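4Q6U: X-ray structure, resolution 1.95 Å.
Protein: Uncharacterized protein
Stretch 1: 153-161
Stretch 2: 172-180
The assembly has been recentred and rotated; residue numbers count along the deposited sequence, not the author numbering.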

# COMPACT_ATOMS: atom_id res chain seq x y z
N LEU B 153 5.47 5.82 -6.21
CA LEU B 153 4.07 5.46 -6.35
C LEU B 153 3.17 6.41 -5.55
O LEU B 153 3.58 6.92 -4.51
CB LEU B 153 3.83 4.02 -5.87
CG LEU B 153 4.73 2.96 -6.52
CD1 LEU B 153 4.37 1.58 -5.96
CD2 LEU B 153 4.59 2.98 -8.02
N ASN B 154 1.95 6.61 -6.01
CA ASN B 154 1.04 7.52 -5.32
C ASN B 154 -0.32 6.89 -5.11
O ASN B 154 -0.63 5.87 -5.73
CB ASN B 154 0.90 8.82 -6.13
CG ASN B 154 1.88 9.87 -5.68
OD1 ASN B 154 1.79 10.38 -4.56
ND2 ASN B 154 2.82 10.21 -6.55
N PRO B 155 -1.14 7.47 -4.20
CA PRO B 155 -2.48 6.94 -3.92
C PRO B 155 -3.34 6.80 -5.16
O PRO B 155 -3.42 7.74 -5.96
CB PRO B 155 -3.08 7.99 -2.98
CG PRO B 155 -1.93 8.57 -2.28
CD PRO B 155 -0.78 8.54 -3.25
N ASN B 156 -4.00 5.66 -5.28
CA ASN B 156 -4.90 5.38 -6.40
C ASN B 156 -4.24 5.42 -7.77
O ASN B 156 -4.92 5.54 -8.79
CB ASN B 156 -6.09 6.36 -6.37
CG ASN B 156 -7.04 6.08 -5.22
OD1 ASN B 156 -7.06 6.79 -4.21
ND2 ASN B 156 -7.81 5.01 -5.36
N GLU B 157 -2.92 5.27 -7.81
CA GLU B 157 -2.23 5.19 -9.10
C GLU B 157 -2.69 3.94 -9.87
O GLU B 157 -2.69 3.92 -11.10
CB GLU B 157 -0.70 5.17 -8.91
CG GLU B 157 0.08 5.28 -10.24
CD GLU B 157 1.47 5.89 -10.07
OE1 GLU B 157 1.90 6.08 -8.92
OE2 GLU B 157 2.12 6.18 -11.09
N THR B 158 -3.09 2.90 -9.14
CA THR B 158 -3.65 1.70 -9.76
C THR B 158 -4.87 2.05 -10.63
O THR B 158 -5.04 1.52 -11.73
CB THR B 158 -4.06 0.65 -8.70
OG1 THR B 158 -2.92 0.28 -7.91
CG2 THR B 158 -4.65 -0.60 -9.35
N GLN B 159 -5.71 2.94 -10.11
CA GLN B 159 -6.91 3.36 -10.83
C GLN B 159 -6.57 4.22 -12.03
O GLN B 159 -7.29 4.20 -13.03
CB GLN B 159 -7.85 4.13 -9.90
CG GLN B 159 -8.90 3.25 -9.25
CD GLN B 159 -8.27 2.12 -8.47
OE1 GLN B 159 -7.46 2.35 -7.58
NE2 GLN B 159 -8.63 0.89 -8.82
N VAL B 160 -5.47 4.97 -11.96
CA VAL B 160 -5.05 5.75 -13.11
C VAL B 160 -4.63 4.82 -14.24
O VAL B 160 -5.03 4.97 -15.38
CB VAL B 160 -3.88 6.70 -12.78
CG1 VAL B 160 -3.32 7.35 -14.06
CG2 VAL B 160 -4.31 7.76 -11.78
N LEU B 161 -3.80 3.83 -13.89
CA LEU B 161 -3.34 2.88 -14.88
C LEU B 161 -4.50 2.07 -15.42
O LEU B 161 -4.57 1.78 -16.61
CB LEU B 161 -2.27 1.97 -14.26
CG LEU B 161 -1.02 2.67 -13.74
CD1 LEU B 161 -0.19 1.73 -12.81
CD2 LEU B 161 -0.16 3.18 -14.88
N THR B 172 -14.28 8.59 -12.60
CA THR B 172 -13.64 9.83 -12.15
C THR B 172 -12.65 9.58 -11.02
O THR B 172 -12.79 8.63 -10.25
CB THR B 172 -14.66 10.88 -11.68
OG1 THR B 172 -15.43 10.35 -10.59
CG2 THR B 172 -15.60 11.27 -12.81
N LEU B 173 -11.65 10.45 -10.91
CA LEU B 173 -10.66 10.34 -9.84
C LEU B 173 -10.23 11.70 -9.28
O LEU B 173 -9.90 12.62 -10.03
CB LEU B 173 -9.44 9.57 -10.35
CG LEU B 173 -8.31 9.41 -9.33
CD1 LEU B 173 -8.82 8.78 -8.02
CD2 LEU B 173 -7.18 8.58 -9.92
N CYS B 174 -10.25 11.83 -7.96
CA CYS B 174 -9.69 13.00 -7.28
C CYS B 174 -8.63 12.53 -6.28
O CYS B 174 -8.91 11.67 -5.45
CB CYS B 174 -10.78 13.78 -6.53
SG CYS B 174 -12.14 14.37 -7.55
N SER B 175 -7.43 13.09 -6.34
CA SER B 175 -6.39 12.69 -5.39
C SER B 175 -5.39 13.82 -5.13
O SER B 175 -5.34 14.81 -5.86
CB SER B 175 -5.66 11.44 -5.90
OG SER B 175 -4.80 10.93 -4.89
N ILE B 176 -4.63 13.66 -4.05
CA ILE B 176 -3.45 14.47 -3.78
C ILE B 176 -2.20 13.60 -3.92
O ILE B 176 -2.12 12.55 -3.30
CB ILE B 176 -3.48 15.06 -2.36
CG1 ILE B 176 -4.67 15.99 -2.16
CG2 ILE B 176 -2.17 15.79 -2.06
CD1 ILE B 176 -4.50 17.32 -2.85
N TRP B 177 -1.23 14.04 -4.71
CA TRP B 177 -0.03 13.24 -4.95
C TRP B 177 1.26 13.92 -4.49
O TRP B 177 1.37 15.14 -4.53
CB TRP B 177 0.10 12.90 -6.44
CG TRP B 177 -0.74 11.75 -6.88
CD1 TRP B 177 -1.82 11.21 -6.23
CD2 TRP B 177 -0.57 10.98 -8.07
NE1 TRP B 177 -2.33 10.16 -6.95
CE2 TRP B 177 -1.58 10.00 -8.09
CE3 TRP B 177 0.35 11.02 -9.13
CZ2 TRP B 177 -1.70 9.08 -9.12
CZ3 TRP B 177 0.23 10.10 -10.15
CH2 TRP B 177 -0.79 9.14 -10.14
N ASP B 178 2.22 13.11 -4.06
CA ASP B 178 3.56 13.58 -3.72
C ASP B 178 4.50 13.53 -4.93
O ASP B 178 4.62 12.48 -5.58
CB ASP B 178 4.16 12.76 -2.59
CG ASP B 178 3.42 12.95 -1.29
OD1 ASP B 178 3.61 14.00 -0.65
OD2 ASP B 178 2.65 12.04 -0.90
N LEU B 179 5.17 14.64 -5.22
CA LEU B 179 6.13 14.68 -6.33
C LEU B 179 7.42 15.36 -5.91
O LEU B 179 7.54 15.87 -4.79
CB LEU B 179 5.54 15.42 -7.53
CG LEU B 179 4.14 15.10 -8.07
CD1 LEU B 179 3.78 16.08 -9.20
CD2 LEU B 179 4.06 13.67 -8.57
N THR B 180 8.39 15.40 -6.81
CA THR B 180 9.59 16.18 -6.59
C THR B 180 9.84 17.08 -7.81
O THR B 180 9.87 16.59 -8.94
CB THR B 180 10.81 15.28 -6.32
OG1 THR B 180 10.69 14.69 -5.01
CG2 THR B 180 12.09 16.08 -6.37
O HOH W 1 -6.53 8.99 -3.42

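The main chain of a strand residue can be bound by a single asparagine, because the carboxamide carries an acceptor and a donor side by side and so reproduces the pattern of a peptide group. The contact between the 153-161 segment and the strand 172-180 illustrates the principle, with Trp177, Asn154 and Leu173 covering the most surface.

Asn154 is buried and points its CA-to-CB bond toward the strand. Its carboxamide addresses both polar groups of one backbone residue: Asp178 N donates to Asn154 OD1 at 2.8 Å, and Asn154 ND2 donates to Asp178 O at 3.1 Å, the latter nearly straight at 169°. The Asp178 side chain takes no part in this pair; what is read is its main chain. A chi1 of -92°, between the usual wells, accompanies this arrangement. The same side chain also serves as a lid, since Asn154 CB lies 3.2 Å from the centroid of the five-membered ring of Trp177, only 10° off the normal, in a CH-pi contact over one face of the indole.

Trp177 adds a third hydrogen bond. Its NE1 donates to Pro155 O at 2.8 Å, with the acceptor near the ring plane, so that the indole's one polar group is satisfied while Asn154 covers one face of the ring. The type II turn from Asn154 to Glu157, closed by Glu157 N donating to Asn154 O at 3.2 Å, contains this carbonyl. Proline suits the second position of such a turn with its phi of -54°, and Asn156, at the third, adopts the positive phi that asparagine tolerates well. Glu157 braces the turn from within its own stretch: Asn154 N donates to Glu157 OE1 at 3.0 Å.

Beyond the turn the contact becomes apolar. The helix beginning at Glu157 runs at 147° to the strand, and its Val160 reaches both neighbours through one methyl: Val160 CG2 is 3.5 Å from Leu173 CD2 and 4.0 Å from Trp177 CZ2. Leu173 points toward the other stretch and also touches the turn, where Leu173 CD1 lies 4.0 Å from Asn156 CB. Branched aliphatic side chains fit here because they fill space without requiring polar partners.

At the side of the turn, by Asn156 and Ser175, a water bridges the stretches, donating to Asn156 OD1 at 2.4 Å from its oxygen, a short separation, and lying 3.0 Å from Ser175 OG. In all, 461 Å² is buried, with directional bonds around the turn and apolar packing centred on Val160 and Leu173.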